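PDB 2I7G: monooxygenase from Agrobacterium tumefaciens, which probably catalyses flavin-dependent oxygenation of an organic substrate, as other TIM-barrel luciferase-like monooxygenases do. Local coordinates for residues L24-F29 with E349-K354; T118-L121 with R126-I129. One frame throughout, in Å; residues are numbered along the deposited sequence. Where two conformers were deposited one is given.

Interaction 1 of 2, residues L24-F29 with E349-K354; sequences LGLYTF and ELYGTK
Tyr351 reaches from helix 341-363 to the backbone of Gly25 on strand 23-28, and this polar link is joined by apolar packing against Leu24 and Leu26. The hydrogen bond runs from Tyr351 OH to Gly25 O, at 2.8 Å. Its C=O...donor angle is 127°, with the phenol oxygen tilted 29° from the carbonyl plane. Gly25 O also lies in the plane of the phenol ring, at its edge. Gly25 N is 3.3 Å from Tyr351 OH, but the angle is too poor for a bond.

In the apolar part, Leu26 CD2 comes within 3.7 Å of Tyr351 CE2, with Leu26 CG at the same ring edge; the two side chains pass each other in opposite directions. Leu24 CB approaches obliquely, 4.2 Å from Tyr351 CZ. The ring extends this far because Tyr351 CG is anti to its backbone N (chi1 -169°), while the segment axes, nearly antiparallel, stay 10.0 Å apart. Phe330, Leu63 and Ile260 also touch Tyr351.

The contact packs the last barrel helix on the first strand. Tyr351 OH bonds the same residue, Gly25, whose backbone is paired with Phe330 and Leu332 of the neighbouring strand. The chemistry implies a directional tie: a buried hydroxyl is satisfied by a strand carbonyl, and hydrocarbon contacts accompany it.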
loop_
_atom_site.group_PDB
_atom_site.type_symbol
_atom_site.label_atom_id
_atom_site.label_comp_id
_atom_site.label_asym_id
_atom_site.label_seq_id
_atom_site.Cartn_x
_atom_site.Cartn_y
_atom_site.Cartn_z
ATOM N N LEU B 24 -21.621 -5.356 -11.712
ATOM C CA LEU B 24 -21.424 -6.703 -11.145
ATOM C C LEU B 24 -19.966 -6.948 -10.827
ATOM O O LEU B 24 -19.103 -6.776 -11.689
ATOM C CB LEU B 24 -21.897 -7.807 -12.097
ATOM C CG LEU B 24 -23.339 -7.862 -12.626
ATOM C CD1 LEU B 24 -24.367 -7.895 -11.526
ATOM C CD2 LEU B 24 -23.646 -6.792 -13.696
ATOM N N GLY B 25 -19.706 -7.382 -9.602
ATOM C CA GLY B 25 -18.351 -7.556 -9.166
ATOM C C GLY B 25 -18.117 -8.734 -8.250
ATOM O O GLY B 25 -19.035 -9.540 -7.957
ATOM N N LEU B 26 -16.886 -8.783 -7.764
ATOM C CA LEU B 26 -16.395 -9.867 -6.894
ATOM C C LEU B 26 -15.760 -9.225 -5.674
ATOM O O LEU B 26 -15.272 -8.088 -5.763
ATOM C CB LEU B 26 -15.280 -10.673 -7.567
ATOM C CG LEU B 26 -15.740 -11.617 -8.698
ATOM C CD1 LEU B 26 -14.594 -11.982 -9.665
ATOM C CD2 LEU B 26 -16.406 -12.838 -8.079
ATOM N N TYR B 27 -15.779 -9.943 -4.559
ATOM C CA TYR B 27 -14.898 -9.571 -3.416
ATOM C C TYR B 27 -14.346 -10.804 -2.740
ATOM O O TYR B 27 -14.950 -11.877 -2.844
ATOM C CB TYR B 27 -15.556 -8.593 -2.446
ATOM C CG TYR B 27 -16.678 -9.134 -1.583
ATOM C CD1 TYR B 27 -16.522 -9.233 -0.191
ATOM C CD2 TYR B 27 -17.898 -9.531 -2.148
ATOM C CE1 TYR B 27 -17.559 -9.699 0.611
ATOM C CE2 TYR B 27 -18.940 -10.030 -1.347
ATOM C CZ TYR B 27 -18.749 -10.118 0.028
ATOM O OH TYR B 27 -19.775 -10.589 0.817
ATOM N N THR B 28 -13.221 -10.672 -2.033
ATOM C CA THR B 28 -12.646 -11.821 -1.321
ATOM C C THR B 28 -11.839 -11.278 -0.145
ATOM O O THR B 28 -11.448 -10.079 -0.145
ATOM C CB THR B 28 -11.797 -12.735 -2.259
ATOM O OG1 THR B 28 -11.244 -13.865 -1.540
ATOM C CG2 THR B 28 -10.633 -11.949 -2.872
ATOM N N PHE B 29 -11.568 -12.183 0.800
ATOM C CA PHE B 29 -10.720 -11.917 1.937
ATOM C C PHE B 29 -9.332 -12.526 1.760
ATOM O O PHE B 29 -8.439 -12.289 2.615
ATOM C CB PHE B 29 -11.363 -12.468 3.232
ATOM C CG PHE B 29 -12.715 -11.862 3.557
ATOM C CD1 PHE B 29 -13.104 -10.636 3.013
ATOM C CD2 PHE B 29 -13.589 -12.522 4.425
ATOM C CE1 PHE B 29 -14.340 -10.050 3.338
ATOM C CE2 PHE B 29 -14.820 -11.981 4.749
ATOM C CZ PHE B 29 -15.224 -10.740 4.200
ATOM N N GLU B 349 -14.517 -16.645 -15.016
ATOM C CA GLU B 349 -14.784 -16.689 -16.452
ATOM C C GLU B 349 -16.282 -16.789 -16.747
ATOM O O GLU B 349 -16.813 -15.998 -17.527
ATOM C CB GLU B 349 -14.023 -17.836 -17.129
ATOM C CG GLU B 349 -14.441 -18.024 -18.588
ATOM C CD GLU B 349 -13.273 -18.072 -19.576
ATOM O OE1 GLU B 349 -12.386 -17.181 -19.528
ATOM O OE2 GLU B 349 -13.271 -18.978 -20.437
ATOM N N LEU B 350 -16.960 -17.744 -16.113
ATOM C CA LEU B 350 -18.420 -17.905 -16.311
ATOM C C LEU B 350 -19.210 -16.684 -15.853
ATOM O O LEU B 350 -20.192 -16.274 -16.500
ATOM C CB LEU B 350 -18.922 -19.171 -15.619
ATOM C CG LEU B 350 -18.443 -20.479 -16.262
ATOM C CD1 LEU B 350 -18.839 -21.606 -15.320
ATOM C CD2 LEU B 350 -19.012 -20.697 -17.700
ATOM N N TYR B 351 -18.786 -16.101 -14.732
ATOM C CA TYR B 351 -19.403 -14.872 -14.212
ATOM C C TYR B 351 -19.348 -13.735 -15.271
ATOM O O TYR B 351 -20.390 -13.144 -15.622
ATOM C CB TYR B 351 -18.705 -14.497 -12.894
ATOM C CG TYR B 351 -19.356 -13.415 -12.061
ATOM C CD1 TYR B 351 -20.676 -12.981 -12.304
ATOM C CD2 TYR B 351 -18.633 -12.818 -11.014
ATOM C CE1 TYR B 351 -21.261 -11.961 -11.497
ATOM C CE2 TYR B 351 -19.219 -11.823 -10.193
ATOM C CZ TYR B 351 -20.514 -11.403 -10.446
ATOM O OH TYR B 351 -21.076 -10.438 -9.640
ATOM N N GLY B 352 -18.163 -13.456 -15.812
ATOM C CA GLY B 352 -18.016 -12.341 -16.765
ATOM C C GLY B 352 -18.601 -12.637 -18.130
ATOM O O GLY B 352 -19.173 -11.743 -18.778
ATOM N N THR B 353 -18.502 -13.884 -18.582
ATOM C CA THR B 353 -18.867 -14.184 -19.967
ATOM C C THR B 353 -20.302 -14.685 -20.156
ATOM O O THR B 353 -20.848 -14.573 -21.269
ATOM C CB THR B 353 -17.874 -15.155 -20.653
ATOM O OG1 THR B 353 -18.015 -16.466 -20.071
ATOM C CG2 THR B 353 -16.439 -14.631 -20.491
ATOM N N LYS B 354 -20.910 -15.247 -19.104
ATOM C CA LYS B 354 -22.273 -15.780 -19.218
ATOM C C LYS B 354 -23.256 -15.060 -18.320
ATOM O O LYS B 354 -24.322 -14.607 -18.798
ATOM C CB LYS B 354 -22.341 -17.294 -18.961
ATOM C CG LYS B 354 -21.319 -18.158 -19.706
ATOM C CD LYS B 354 -21.421 -18.060 -21.231
ATOM C CE LYS B 354 -20.049 -18.390 -21.866
ATOM N NZ LYS B 354 -20.093 -18.417 -23.369
#

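Interaction 2 of 2, residues T118-L121 with R126-I129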
loop_
_atom_site.group_PDB
_atom_site.type_symbol
_atom_site.label_atom_id
_atom_site.label_comp_id
_atom_site.label_asym_id
_atom_site.label_seq_id
_atom_site.Cartn_x
_atom_site.Cartn_y
_atom_site.Cartn_z
ATOM N N THR B 118 -3.320 7.039 -3.736
ATOM C CA THR B 118 -2.196 6.492 -4.513
ATOM C C THR B 118 -2.701 5.401 -5.488
ATOM O O THR B 118 -2.342 5.385 -6.660
ATOM C CB THR B 118 -1.095 6.003 -3.566
ATOM O OG1 THR B 118 -0.616 7.121 -2.792
ATOM C CG2 THR B 118 0.090 5.464 -4.381
ATOM N N VAL B 119 -3.588 4.533 -5.006
ATOM C CA VAL B 119 -4.174 3.487 -5.872
ATOM C C VAL B 119 -4.961 4.180 -6.988
ATOM O O VAL B 119 -4.931 3.734 -8.152
ATOM C CB VAL B 119 -5.101 2.575 -5.069
ATOM C CG1 VAL B 119 -5.762 1.572 -6.020
ATOM C CG2 VAL B 119 -4.298 1.769 -4.025
ATOM N N ASP B 120 -5.678 5.232 -6.620
ATOM C CA ASP B 120 -6.437 6.004 -7.614
ATOM C C ASP B 120 -5.526 6.528 -8.736
ATOM O O ASP B 120 -5.874 6.468 -9.924
ATOM C CB ASP B 120 -7.210 7.186 -7.009
ATOM C CG ASP B 120 -8.373 7.588 -7.870
ATOM O OD1 ASP B 120 -9.164 6.668 -8.260
ATOM O OD2 ASP B 120 -8.482 8.792 -8.190
ATOM N N LEU B 121 -4.373 7.077 -8.358
ATOM C CA LEU B 121 -3.419 7.569 -9.348
ATOM C C LEU B 121 -2.833 6.444 -10.207
ATOM O O LEU B 121 -2.728 6.599 -11.452
ATOM C CB LEU B 121 -2.325 8.383 -8.645
ATOM C CG LEU B 121 -2.810 9.682 -7.970
ATOM C CD1 LEU B 121 -1.554 10.290 -7.301
ATOM C CD2 LEU B 121 -3.418 10.661 -8.974
ATOM N N ARG B 126 -9.728 4.650 -10.665
ATOM C CA ARG B 126 -10.584 3.454 -10.454
ATOM C C ARG B 126 -10.711 2.983 -8.971
ATOM O O ARG B 126 -11.363 1.922 -8.700
ATOM C CB ARG B 126 -10.085 2.310 -11.314
ATOM C CG ARG B 126 -10.407 2.466 -12.787
ATOM C CD ARG B 126 -9.872 1.368 -13.636
ATOM N NE ARG B 126 -8.409 1.261 -13.652
ATOM C CZ ARG B 126 -7.719 0.137 -13.412
ATOM N NH1 ARG B 126 -8.309 -1.026 -13.083
ATOM N NH2 ARG B 126 -6.386 0.197 -13.494
ATOM N N ALA B 127 -10.152 3.755 -8.020
ATOM C CA ALA B 127 -10.171 3.347 -6.600
ATOM C C ALA B 127 -11.455 3.745 -5.856
ATOM O O ALA B 127 -12.086 4.787 -6.169
ATOM C CB ALA B 127 -8.907 3.888 -5.816
ATOM N N GLU B 128 -11.789 2.929 -4.851
ATOM C CA GLU B 128 -12.882 3.225 -3.920
ATOM C C GLU B 128 -12.538 2.644 -2.556
ATOM O O GLU B 128 -11.691 1.701 -2.418
ATOM C CB GLU B 128 -14.226 2.599 -4.398
ATOM C CG GLU B 128 -14.647 2.945 -5.812
ATOM C CD GLU B 128 -16.011 2.403 -6.153
ATOM O OE1 GLU B 128 -16.583 1.639 -5.326
ATOM O OE2 GLU B 128 -16.484 2.732 -7.260
ATOM N N ILE B 129 -13.186 3.215 -1.543
ATOM C CA ILE B 129 -13.058 2.723 -0.165
ATOM C C ILE B 129 -14.440 2.242 0.277
ATOM O O ILE B 129 -15.427 2.970 0.096
ATOM C CB ILE B 129 -12.603 3.865 0.805
ATOM C CG1 ILE B 129 -11.203 4.373 0.412
ATOM C CG2 ILE B 129 -12.666 3.334 2.265
ATOM C CD1 ILE B 129 -10.828 5.761 1.088
#
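Asp120 and Ala127 meet where helix 109-122 turns back into strand 127-131, within the beta-alpha-beta crossover that starts from strand 96-99 of the TIM barrel. At the loop residue Arg126, the backbone N is 3.2 Å from Asp120 OD1, but the angle is too poor for a hydrogen bond. The Arg126 guanidinium group is engaged elsewhere, NE bonding Ser123 O and NH1 bonding Ile95 O.

Ala127, the first residue of the strand, and Asp120 together carry most of the contact. The Ala127 methyl points toward the helix and packs on Val119, CB to CG1 at 3.9 Å, while Ala127 CB also lies 3.6 Å from the backbone N of Asp120. Val119 CG1 is anti to its own backbone N (chi1 176°), the branch that touches the methyl. Ala127 N donates to Asp120 OD1 at 3.1 Å, with an N-H...O angle of 161°; OD1 accepts it through its lone pair anti to OD2. OD1 also accepts from Gln191 NE2, an amide nitrogen that bonds Ala127 O as well.

Glu128 then points away from the helix and forms salt bridges with Arg96 and Arg329. Ile129 packs instead on Val112 and Phe116, earlier in the same helix, while its backbone hydrogen-bonds with Pro195 and Trp197.

Both contacts attach a helix to the parallel barrel sheet, at sites whose centres lie 20 Å apart and whose nearest atoms are about 10 Å apart, without touching. Interaction 2 falls within the 319 residues separating the segments of interaction 1: it is local, bridging four residues, whereas interaction 1 joins the chain's first strand to its last helix. Strand 23-28 connects to strand 127-131 through strands 65-68 and 96-99, each paired in parallel with the next. Interaction 1 lies beside the pairing of strands 23-28 and 329-333 that closes the barrel, and interaction 2 at the return from helix 109-122 into strand 127-131; this helix additionally packs against the second subunit, near its Thr83 and Val84.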